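Local coordinates for cyanophycinase-like exopeptidase (actinobacterium SCGC AAA027-L06, PDB 6NQC), which probably hydrolyses peptide bonds as a serine exopeptidase of family S51, the family of cyanophycinase and aspartyl dipeptidase, at residues I23-L28 / I46-A51; G32-L35 / F41-S44; P135-I140 / E176-I181; G152-A157 / V186-N191; L223-R226 / H231-V234. One frame throughout, in Å; residues are numbered along the deposited sequence.

Interaction 1 (I23-L28 / I46-A51); sequences IGSLGL and IEDGIA
Ser25, just ahead of strand 26-29, and Asp48, on helix 39-51, bring their backbones to 6.7 Å between CA atoms, close enough for two short side chains to meet. The contact ties the entrance of a central strand of the mixed sheet to the helix packed beside it, in an alpha/beta fold of the family S51 kind. Both CB atoms point toward the opposite segment. Ser25 OG stands anti to its own carbonyl carbon (chi1 -63°), and Asp48 CG takes the same position on the helix (chi1 -72°), which turns the carboxylate toward the serine hydroxyl. Ser25 OG donates to Asp48 OD2, but it comes from above the carboxylate plane, 44° out of it, instead of lying flat with the group. The same Asp48 OD2 forms a salt bridge with Arg226, and Ser25 OG is also bonded to the backbone N of Ser227. Serine, aspartate and the start of the turn after strand 221-225 are thereby joined in one small polar network, in which the positive arginine would be expected to favour the charged form of the carboxylate. The direct link is one hydrogen bond, from Ser25 OG to Asp48 OD2, 2.7 Å long.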
# COMPACT_ATOMS: atom_id res chain seq x y z
N ILE A 23 2.28 9.16 -13.85
CA ILE A 23 2.40 8.27 -12.70
C ILE A 23 0.99 7.79 -12.30
O ILE A 23 0.02 8.57 -12.29
CB ILE A 23 3.10 9.01 -11.55
CG1 ILE A 23 4.55 9.32 -11.92
CG2 ILE A 23 3.10 8.17 -10.30
CD1 ILE A 23 5.22 10.30 -10.98
N GLY A 24 0.89 6.51 -11.92
CA GLY A 24 -0.36 5.91 -11.57
C GLY A 24 -0.91 6.37 -10.23
O GLY A 24 -0.25 7.02 -9.40
N SER A 25 -2.16 6.02 -10.00
CA SER A 25 -2.78 6.34 -8.72
C SER A 25 -2.07 5.59 -7.59
O SER A 25 -1.62 4.45 -7.76
CB SER A 25 -4.25 5.94 -8.72
OG SER A 25 -4.94 6.72 -9.70
N LEU A 26 -2.00 6.23 -6.44
CA LEU A 26 -1.34 5.70 -5.25
C LEU A 26 -2.34 5.69 -4.10
O LEU A 26 -2.82 6.75 -3.68
CB LEU A 26 -0.12 6.55 -4.89
CG LEU A 26 0.82 5.96 -3.83
CD1 LEU A 26 1.31 4.61 -4.23
CD2 LEU A 26 1.99 6.92 -3.71
N GLY A 27 -2.61 4.50 -3.57
CA GLY A 27 -3.56 4.31 -2.49
C GLY A 27 -2.88 3.88 -1.19
O GLY A 27 -2.11 2.91 -1.16
N LEU A 28 -3.21 4.58 -0.12
CA LEU A 28 -2.80 4.24 1.24
C LEU A 28 -4.02 3.83 2.04
O LEU A 28 -4.93 4.65 2.26
CB LEU A 28 -2.10 5.44 1.90
CG LEU A 28 -1.09 6.18 1.02
CD1 LEU A 28 -0.60 7.44 1.68
CD2 LEU A 28 0.06 5.24 0.71
N ILE A 46 -8.36 0.17 -10.31
CA ILE A 46 -8.18 -0.65 -11.50
C ILE A 46 -8.55 0.15 -12.73
O ILE A 46 -7.84 0.13 -13.75
CB ILE A 46 -9.00 -1.94 -11.41
CG1 ILE A 46 -8.48 -2.79 -10.28
CG2 ILE A 46 -8.97 -2.68 -12.75
CD1 ILE A 46 -9.48 -3.82 -9.81
N GLU A 47 -9.66 0.89 -12.64
CA GLU A 47 -10.09 1.76 -13.73
C GLU A 47 -9.05 2.82 -14.06
O GLU A 47 -8.80 3.10 -15.23
CB GLU A 47 -11.42 2.41 -13.35
CG GLU A 47 -12.56 1.44 -13.33
CD GLU A 47 -13.86 2.09 -12.85
OE1 GLU A 47 -13.82 3.02 -12.01
OE2 GLU A 47 -14.93 1.65 -13.32
N ASP A 48 -8.40 3.39 -13.03
CA ASP A 48 -7.36 4.37 -13.27
C ASP A 48 -6.23 3.78 -14.13
O ASP A 48 -5.72 4.43 -15.05
CB ASP A 48 -6.80 4.87 -11.94
CG ASP A 48 -7.79 5.80 -11.17
OD1 ASP A 48 -8.78 6.28 -11.75
OD2 ASP A 48 -7.54 6.08 -9.97
N GLY A 49 -5.79 2.57 -13.80
CA GLY A 49 -4.69 1.97 -14.55
C GLY A 49 -5.12 1.55 -15.95
O GLY A 49 -4.35 1.64 -16.91
N ILE A 50 -6.35 1.05 -16.07
CA ILE A 50 -6.92 0.74 -17.38
C ILE A 50 -6.90 1.97 -18.28
O ILE A 50 -6.49 1.91 -19.44
CB ILE A 50 -8.34 0.17 -17.21
CG1 ILE A 50 -8.28 -1.30 -16.76
CG2 ILE A 50 -9.14 0.27 -18.54
CD1 ILE A 50 -9.62 -1.88 -16.28
N ALA A 51 -7.33 3.12 -17.74
CA ALA A 51 -7.37 4.35 -18.52
C ALA A 51 -5.99 4.73 -19.00
O ALA A 51 -5.84 5.31 -20.08
CB ALA A 51 -7.98 5.47 -17.68

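Interaction 2 (G32-L35 / F41-S44); sequences GEYL and FEKS
The ring of Tyr34 turns its edge to the carboxylate of Glu42: Glu42 OE1 lies near the ring plane, 3.8 Å from Tyr34 CD1, while one face of the ring carries CG of the neighbouring Glu33, offset toward the rim. Ring and carboxylate planes stand 79° apart, so the two flat groups are nearly perpendicular. The stronger grip is on the backbone. Tyr34 N donates to Glu42 OE2 over 2.8 Å in a fairly straight bond (164° at the hydrogen), which meets the syn lone pair of Glu42 OE2, on the side of the other oxygen. Glu42 reaches the turn because its CG lies anti to the carbonyl carbon (chi1 -74°) and the chain runs on extended from there. Its second oxygen, OE1, accepts from Gln83 NE2 on helix 70-87, so each oxygen of this buried carboxylate has its own N-H donor. Glu33 sends its polar end the other way, where OE2 accepts from the backbone N of Gly121. The tyrosine sits inside a type II beta turn from Gly32 to Leu35, closed by a weak bond from Leu35 N to Gly32 O. All this belongs to the loop connecting strand 26-29 to helix 39-51 in this alpha/beta fold, with a glutamate from the first turn of the helix holding the beta turn in the loop ahead of it.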
# COMPACT_ATOMS: atom_id res chain seq x y z
N GLY A 32 -8.67 -3.29 5.71
CA GLY A 32 -9.87 -3.69 5.00
C GLY A 32 -9.66 -4.04 3.56
O GLY A 32 -10.62 -3.96 2.78
N GLU A 33 -8.42 -4.41 3.18
CA GLU A 33 -8.17 -4.81 1.81
C GLU A 33 -9.15 -5.91 1.40
O GLU A 33 -9.53 -6.77 2.20
CB GLU A 33 -6.73 -5.28 1.61
CG GLU A 33 -6.35 -6.59 2.32
CD GLU A 33 -5.77 -6.36 3.69
OE1 GLU A 33 -6.56 -6.20 4.62
OE2 GLU A 33 -4.52 -6.31 3.84
N TYR A 34 -9.54 -5.86 0.12
CA TYR A 34 -10.32 -6.90 -0.55
C TYR A 34 -11.70 -7.06 0.04
O TYR A 34 -12.38 -8.07 -0.24
CB TYR A 34 -9.58 -8.25 -0.55
CG TYR A 34 -8.14 -8.19 -1.01
CD1 TYR A 34 -7.73 -7.21 -1.90
CD2 TYR A 34 -7.20 -9.09 -0.54
CE1 TYR A 34 -6.42 -7.12 -2.33
CE2 TYR A 34 -5.85 -9.01 -0.98
CZ TYR A 34 -5.49 -8.02 -1.89
OH TYR A 34 -4.19 -7.89 -2.34
N LEU A 35 -12.19 -6.13 0.83
CA LEU A 35 -13.52 -6.33 1.42
C LEU A 35 -14.58 -5.47 0.74
O LEU A 35 -14.27 -4.47 0.07
CB LEU A 35 -13.53 -6.07 2.92
CG LEU A 35 -12.73 -7.10 3.74
CD1 LEU A 35 -13.02 -6.90 5.22
CD2 LEU A 35 -12.98 -8.56 3.32
N PHE A 41 -13.61 1.54 -4.06
CA PHE A 41 -12.27 2.14 -4.08
C PHE A 41 -11.31 1.30 -4.92
O PHE A 41 -10.59 1.85 -5.78
CB PHE A 41 -11.73 2.29 -2.66
CG PHE A 41 -10.31 2.79 -2.62
CD1 PHE A 41 -9.99 4.03 -3.16
CD2 PHE A 41 -9.32 2.03 -2.06
CE1 PHE A 41 -8.68 4.49 -3.15
CE2 PHE A 41 -8.02 2.47 -2.01
CZ PHE A 41 -7.70 3.71 -2.57
N GLU A 42 -11.25 -0.02 -4.66
CA GLU A 42 -10.30 -0.87 -5.38
C GLU A 42 -10.64 -0.89 -6.88
O GLU A 42 -9.74 -0.83 -7.74
CB GLU A 42 -10.28 -2.29 -4.80
CG GLU A 42 -9.55 -2.33 -3.41
CD GLU A 42 -9.70 -3.60 -2.60
OE1 GLU A 42 -10.17 -4.64 -3.14
OE2 GLU A 42 -9.30 -3.56 -1.42
N LYS A 43 -11.94 -0.95 -7.21
CA LYS A 43 -12.35 -0.88 -8.62
C LYS A 43 -11.86 0.40 -9.28
O LYS A 43 -11.37 0.37 -10.43
CB LYS A 43 -13.86 -0.99 -8.75
CG LYS A 43 -14.30 -1.18 -10.19
CD LYS A 43 -15.83 -1.32 -10.32
CE LYS A 43 -16.27 -0.92 -11.74
NZ LYS A 43 -17.46 -1.66 -12.23
N SER A 44 -12.05 1.55 -8.62
CA SER A 44 -11.60 2.81 -9.21
C SER A 44 -10.10 2.82 -9.49
O SER A 44 -9.65 3.43 -10.47
CB SER A 44 -11.97 3.98 -8.27
OG SER A 44 -11.21 3.98 -7.05

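Interaction 3 (P135-I140 / E176-I181); sequences PLWQGI and EGFGII
Trp137 overlaps Phe178 with the six-membered part of its indole, in an offset face-to-face stack whose centroids lie 4.5 Å apart and whose planes are tilted by 23°. The closest carbons are Trp137 CZ3 and Phe178 CD2, at 3.7 Å. Phe178 adds a CH-pi contact from the root of its side chain: its CB sits over the same indole ring, 4.0 Å from the centroid of the Trp137 six-membered ring. Ile180 comes from another direction, at the indole edge, where its CG2 lies in the ring plane 3.6 Å from Trp137 CZ2. With Trp137 CG anti to the backbone N (chi1 165°), the indole reaches out from helix 135-145 to the loop between strands 175-176 and 184-187. Phe119 of the central sheet also touches the tryptophan, and Leu26 touches Ile180, so the loop is packed against both helix and sheet. Replacing Trp137 by an alanine would probably leave Phe178 without its stacking partner and open a gap beside Ile180 CG2. No hydrogen bond crosses between the two segments; the loop is held to the helix here by dispersion and ring contacts, which depend on shape and on the exclusion of water.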
# COMPACT_ATOMS: atom_id res chain seq x y z
N PRO A 135 14.49 -7.24 -8.32
CA PRO A 135 13.95 -7.02 -9.66
C PRO A 135 12.44 -6.90 -9.65
O PRO A 135 11.88 -6.11 -10.41
CB PRO A 135 14.44 -8.25 -10.44
CG PRO A 135 15.01 -9.19 -9.48
CD PRO A 135 15.35 -8.45 -8.23
N LEU A 136 11.75 -7.63 -8.77
CA LEU A 136 10.29 -7.53 -8.71
C LEU A 136 9.85 -6.12 -8.29
O LEU A 136 8.93 -5.54 -8.88
CB LEU A 136 9.74 -8.57 -7.73
CG LEU A 136 8.21 -8.59 -7.66
CD1 LEU A 136 7.68 -9.34 -8.86
CD2 LEU A 136 7.73 -9.19 -6.38
N TRP A 137 10.50 -5.56 -7.28
CA TRP A 137 10.16 -4.20 -6.87
C TRP A 137 10.43 -3.21 -8.01
O TRP A 137 9.64 -2.31 -8.25
CB TRP A 137 10.95 -3.80 -5.60
CG TRP A 137 10.84 -2.34 -5.48
CD1 TRP A 137 11.80 -1.41 -5.73
CD2 TRP A 137 9.64 -1.62 -5.18
NE1 TRP A 137 11.26 -0.14 -5.62
CE2 TRP A 137 9.95 -0.24 -5.26
CE3 TRP A 137 8.34 -2.00 -4.87
CZ2 TRP A 137 9.00 0.75 -5.04
CZ3 TRP A 137 7.40 -1.02 -4.64
CH2 TRP A 137 7.74 0.34 -4.72
N GLN A 138 11.56 -3.36 -8.71
CA GLN A 138 11.84 -2.45 -9.81
C GLN A 138 10.74 -2.54 -10.88
O GLN A 138 10.30 -1.52 -11.42
CB GLN A 138 13.23 -2.74 -10.38
CG GLN A 138 13.77 -1.65 -11.29
CD GLN A 138 13.75 -0.28 -10.65
OE1 GLN A 138 13.84 -0.16 -9.42
NE2 GLN A 138 13.58 0.76 -11.47
N GLY A 139 10.27 -3.76 -11.18
CA GLY A 139 9.11 -3.91 -12.06
C GLY A 139 7.86 -3.20 -11.57
O GLY A 139 7.18 -2.51 -12.33
N ILE A 140 7.53 -3.38 -10.29
CA ILE A 140 6.37 -2.71 -9.72
C ILE A 140 6.52 -1.20 -9.82
O ILE A 140 5.57 -0.48 -10.17
CB ILE A 140 6.17 -3.16 -8.26
CG1 ILE A 140 5.91 -4.65 -8.20
CG2 ILE A 140 5.04 -2.34 -7.58
CD1 ILE A 140 6.07 -5.26 -6.84
N GLU A 176 14.47 0.14 6.50
CA GLU A 176 14.34 0.88 5.25
C GLU A 176 13.15 0.36 4.44
O GLU A 176 13.02 -0.84 4.19
CB GLU A 176 15.64 0.75 4.46
CG GLU A 176 15.67 1.49 3.14
CD GLU A 176 17.08 1.50 2.50
OE1 GLU A 176 18.06 1.20 3.22
OE2 GLU A 176 17.19 1.81 1.29
N GLY A 177 12.27 1.27 4.04
CA GLY A 177 11.18 0.96 3.15
C GLY A 177 11.52 1.30 1.71
O GLY A 177 12.66 1.57 1.35
N PHE A 178 10.48 1.28 0.88
CA PHE A 178 10.67 1.45 -0.56
C PHE A 178 10.84 2.91 -0.93
O PHE A 178 11.43 3.20 -1.97
CB PHE A 178 9.47 0.86 -1.30
CG PHE A 178 9.19 -0.59 -0.97
CD1 PHE A 178 10.21 -1.47 -0.65
CD2 PHE A 178 7.89 -1.05 -0.97
CE1 PHE A 178 9.93 -2.78 -0.37
CE2 PHE A 178 7.60 -2.37 -0.67
CZ PHE A 178 8.58 -3.24 -0.41
N GLY A 179 10.32 3.84 -0.11
CA GLY A 179 10.60 5.25 -0.26
C GLY A 179 9.95 5.94 -1.45
O GLY A 179 10.51 6.89 -1.97
N ILE A 180 8.77 5.52 -1.86
CA ILE A 180 8.11 6.19 -2.96
C ILE A 180 7.16 7.31 -2.56
O ILE A 180 6.78 8.12 -3.42
CB ILE A 180 7.34 5.17 -3.82
CG1 ILE A 180 6.31 4.45 -2.99
CG2 ILE A 180 8.36 4.24 -4.49
CD1 ILE A 180 5.25 3.84 -3.84
N ILE A 181 6.70 7.36 -1.31
CA ILE A 181 6.19 8.60 -0.75
C ILE A 181 7.35 9.16 0.07
O ILE A 181 7.71 8.63 1.14
CB ILE A 181 4.91 8.40 0.04
CG1 ILE A 181 5.01 7.28 1.07
CG2 ILE A 181 3.77 8.02 -0.90
CD1 ILE A 181 3.76 7.09 1.85

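Interaction 4 (G152-A157 / V186-N191); sequences GCSAGA and VIPHFN
Ser154 OG and His189 NE2 lie 2.8 Å apart, with the hydroxyl oxygen at the edge of the imidazole and in its plane. As a hydrogen bond from His189 NE2 it is weak, because the angle at the hydrogen is only 116° and the oxygen stands off toward CD2, 3.0 Å from that carbon of His189. Ser154 holds OG anti to its backbone N (chi1 -168°), which carries the hydroxyl to the histidine. On the far side of the ring, His189 ND1 is hydrogen-bonded to Glu219 OE2, a second partner that fixes how the imidazole is turned. Pro188 packs against the serine backbone, its CB 3.5 Å from Ser154 CA. Toward helix 155-158, Ala157 CB meets Val186 CG1 at 4.2 Å, and water 1 bridges the backbones there, donating to Ala157 O and accepting from Val186 N. The backbone of Ser154 is strained, with positive phi, in the tight turn between strand 149-153 and helix 155-158. Gly152 and Gly156 flank it where a CB would collide with neighbouring backbone. Gly-Cys-Ser-Ala-Gly in this turn matches the GxSxG pattern of a nucleophile elbow. With His189 and Glu219 in line behind Ser154, the arrangement is consistent with a Ser-His-Glu catalytic triad, as in cyanophycinase-like serine peptidases of family S51.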
# COMPACT_ATOMS: atom_id res chain seq x y z
N GLY A 152 -1.26 -0.02 -0.93
CA GLY A 152 -0.84 -0.86 0.16
C GLY A 152 -1.74 -0.66 1.36
O GLY A 152 -2.17 0.46 1.67
N CYS A 153 -2.07 -1.77 2.00
CA CYS A 153 -2.98 -1.78 3.14
C CYS A 153 -2.21 -2.19 4.40
O CYS A 153 -1.49 -3.20 4.38
CB CYS A 153 -4.14 -2.72 2.87
SG CYS A 153 -5.24 -2.90 4.24
N SER A 154 -2.35 -1.39 5.46
CA SER A 154 -1.72 -1.63 6.76
C SER A 154 -0.21 -1.72 6.57
O SER A 154 0.43 -0.71 6.20
CB SER A 154 -2.32 -2.89 7.39
OG SER A 154 -1.91 -2.95 8.74
N ALA A 155 0.39 -2.90 6.77
CA ALA A 155 1.81 -3.06 6.52
C ALA A 155 2.18 -2.60 5.13
O ALA A 155 3.29 -2.09 4.91
CB ALA A 155 2.25 -4.51 6.70
N GLY A 156 1.29 -2.84 4.15
CA GLY A 156 1.58 -2.47 2.78
C GLY A 156 1.65 -0.98 2.55
O GLY A 156 2.35 -0.51 1.65
N ALA A 157 0.92 -0.22 3.35
CA ALA A 157 1.05 1.22 3.32
C ALA A 157 2.31 1.69 4.05
O ALA A 157 2.97 2.65 3.63
CB ALA A 157 -0.19 1.85 3.93
N VAL A 186 2.76 6.70 7.15
CA VAL A 186 1.41 6.32 7.52
C VAL A 186 1.43 5.42 8.75
O VAL A 186 2.15 4.41 8.80
CB VAL A 186 0.71 5.55 6.37
CG1 VAL A 186 -0.58 4.86 6.86
CG2 VAL A 186 0.49 6.47 5.20
N ILE A 187 0.55 5.72 9.70
CA ILE A 187 0.18 4.80 10.77
C ILE A 187 -1.20 4.23 10.42
O ILE A 187 -2.17 5.00 10.40
CB ILE A 187 0.16 5.50 12.13
CG1 ILE A 187 1.56 6.05 12.41
CG2 ILE A 187 -0.22 4.51 13.19
CD1 ILE A 187 1.64 7.01 13.58
N PRO A 188 -1.30 2.95 10.11
CA PRO A 188 -2.60 2.36 9.74
C PRO A 188 -3.38 1.97 10.99
O PRO A 188 -2.93 2.18 12.08
CB PRO A 188 -2.20 1.12 8.94
CG PRO A 188 -0.84 0.71 9.51
CD PRO A 188 -0.17 2.00 9.97
N HIS A 189 -4.57 1.38 10.78
CA HIS A 189 -5.39 0.89 11.89
C HIS A 189 -5.43 1.95 12.98
O HIS A 189 -5.31 1.62 14.18
CB HIS A 189 -4.81 -0.40 12.50
CG HIS A 189 -4.80 -1.58 11.58
ND1 HIS A 189 -5.90 -2.39 11.38
CD2 HIS A 189 -3.80 -2.13 10.86
CE1 HIS A 189 -5.58 -3.35 10.53
NE2 HIS A 189 -4.31 -3.20 10.19
N PHE A 190 -5.52 3.23 12.61
CA PHE A 190 -5.16 4.27 13.56
C PHE A 190 -6.06 4.29 14.79
O PHE A 190 -5.60 4.60 15.90
CB PHE A 190 -5.23 5.63 12.92
CG PHE A 190 -4.63 6.73 13.76
CD1 PHE A 190 -3.26 6.82 13.94
CD2 PHE A 190 -5.43 7.67 14.35
CE1 PHE A 190 -2.73 7.83 14.69
CE2 PHE A 190 -4.86 8.71 15.10
CZ PHE A 190 -3.54 8.76 15.27
N ASN A 191 -7.31 3.95 14.62
CA ASN A 191 -8.28 3.98 15.69
C ASN A 191 -8.12 2.82 16.65
O ASN A 191 -8.71 2.86 17.74
CB ASN A 191 -9.71 4.02 15.11
CG ASN A 191 -10.01 2.86 14.18
OD1 ASN A 191 -9.29 2.62 13.20
ND2 ASN A 191 -11.10 2.13 14.47
O HOH W 1 4.05 4.81 5.30

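Interaction 5 (L223-R226 / H231-V234); sequences LVKR and HWQV
Lys225 lies over the face of the Trp232 indole, its CB 3.7 Å from the centroid of the six-membered ring and only 8° off the ring normal. The lysine chain leaves its CA pointing away from the backbone N (chi1 178°) and runs along the indole; the bend at chi3 (-77°) brings CE to 3.4 Å from Trp232 NE1. Water 2, in the indole plane, then accepts from both Lys225 NZ and Trp232 NE1. Leu223 crosses the tryptophan side chain at about a right angle, with its CG 3.7 Å from Trp232 CB, and its CD1 packs on Val234 CG2. The backbones of strands 221-225 and 232-236 form an antiparallel hairpin. Val224 and Gln233 make the hydrogen-bonded pair, Val224 N to Gln233 O at 2.8 Å and Gln233 N to Val224 O at 2.7 Å, while Leu223 and Val234 make a non-hydrogen-bonded pair. Near the turn, water 3 takes over, accepting from Arg226 N and donating to His231 O. The guanidinium of Arg226 turns to helix 39-51, to the aspartate of interaction 1. The Trp232 ring also meets Leu26, Leu28 and Phe259. Putting a serine in place of Trp232 would probably leave the aliphatic part of Lys225 without its platform and deprive water 2 of one of its two donors. The chemistry is thus divided: backbone bonds set the strand register, apolar carbons cover the indole, and water serves the polar ends of the lysine and the indole.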
# COMPACT_ATOMS: atom_id res chain seq x y z
N LEU A 223 -6.52 6.93 1.74
CA LEU A 223 -6.12 8.20 1.14
C LEU A 223 -5.53 7.86 -0.23
O LEU A 223 -4.70 6.96 -0.34
CB LEU A 223 -5.11 8.92 2.02
CG LEU A 223 -4.81 10.39 1.72
CD1 LEU A 223 -6.03 11.23 2.09
CD2 LEU A 223 -3.58 10.82 2.50
N VAL A 224 -5.97 8.58 -1.26
CA VAL A 224 -5.57 8.28 -2.62
C VAL A 224 -5.11 9.55 -3.31
O VAL A 224 -5.75 10.61 -3.17
CB VAL A 224 -6.71 7.62 -3.42
CG1 VAL A 224 -7.88 8.57 -3.54
CG2 VAL A 224 -6.21 7.20 -4.79
N LYS A 225 -4.03 9.44 -4.06
CA LYS A 225 -3.60 10.49 -4.98
C LYS A 225 -3.86 9.94 -6.38
O LYS A 225 -3.15 9.04 -6.83
CB LYS A 225 -2.13 10.88 -4.81
CG LYS A 225 -1.68 11.97 -5.84
CD LYS A 225 -0.18 12.18 -5.86
CE LYS A 225 0.31 12.99 -4.69
NZ LYS A 225 1.83 13.20 -4.73
N ARG A 226 -4.86 10.47 -7.06
CA ARG A 226 -5.23 9.90 -8.35
C ARG A 226 -4.24 10.30 -9.44
O ARG A 226 -3.65 11.37 -9.42
CB ARG A 226 -6.64 10.34 -8.73
CG ARG A 226 -7.70 9.98 -7.74
CD ARG A 226 -8.34 8.69 -8.07
NE ARG A 226 -9.35 8.34 -7.07
CZ ARG A 226 -9.80 7.10 -6.90
NH1 ARG A 226 -9.34 6.13 -7.69
NH2 ARG A 226 -10.71 6.82 -5.96
N HIS A 231 -3.12 16.18 -5.42
CA HIS A 231 -3.69 16.20 -4.09
C HIS A 231 -4.12 14.80 -3.69
O HIS A 231 -4.24 13.89 -4.50
CB HIS A 231 -4.89 17.16 -4.00
CG HIS A 231 -6.04 16.75 -4.85
ND1 HIS A 231 -6.04 16.90 -6.22
CD2 HIS A 231 -7.23 16.18 -4.52
CE1 HIS A 231 -7.18 16.44 -6.70
NE2 HIS A 231 -7.92 15.99 -5.70
N TRP A 232 -4.35 14.64 -2.40
CA TRP A 232 -4.75 13.38 -1.81
C TRP A 232 -6.19 13.50 -1.34
O TRP A 232 -6.57 14.48 -0.70
CB TRP A 232 -3.88 13.07 -0.61
CG TRP A 232 -2.45 12.79 -0.91
CD1 TRP A 232 -1.46 13.70 -1.07
CD2 TRP A 232 -1.86 11.50 -1.08
NE1 TRP A 232 -0.27 13.06 -1.32
CE2 TRP A 232 -0.50 11.70 -1.34
CE3 TRP A 232 -2.36 10.19 -1.04
CZ2 TRP A 232 0.38 10.65 -1.55
CZ3 TRP A 232 -1.50 9.15 -1.28
CH2 TRP A 232 -0.13 9.38 -1.52
N GLN A 233 -6.96 12.46 -1.57
CA GLN A 233 -8.37 12.48 -1.23
C GLN A 233 -8.70 11.29 -0.35
O GLN A 233 -8.19 10.18 -0.56
CB GLN A 233 -9.22 12.48 -2.49
CG GLN A 233 -10.62 13.02 -2.25
CD GLN A 233 -11.47 12.97 -3.49
OE1 GLN A 233 -10.96 13.10 -4.61
NE2 GLN A 233 -12.76 12.76 -3.31
N VAL A 234 -9.53 11.54 0.66
CA VAL A 234 -9.92 10.56 1.65
C VAL A 234 -11.07 9.76 1.07
O VAL A 234 -11.95 10.33 0.41
CB VAL A 234 -10.34 11.23 2.97
CG1 VAL A 234 -10.82 10.17 3.99
CG2 VAL A 234 -9.25 12.07 3.54
O HOH W 2 2.41 13.90 -2.09
O HOH W 3 -6.44 12.65 -6.00

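From the N terminus, interaction 1 closes the first loop, from the start of strand 26-29 to helix 39-51, and interaction 2 is nested inside it on the same helix. Interactions 3 and 4 cross, because 152-157 lies between the segments of interaction 3 and 176-181 between those of interaction 4; together they bind the loop before strand 184-187 to helix 135-145 and bring that strand's end to the nucleophile-elbow-like turn. Interaction 5 closes the late, short hairpin. The central sheet gathers several of them: strand 26-29 runs between 149-153 and 221-225, with probable backbone hydrogen bonds from Gly152 N to Gly27 O (3.1 Å) and from Leu28 N to Leu223 O (2.8 Å). Arg226 joins interactions 1, 2 and 5.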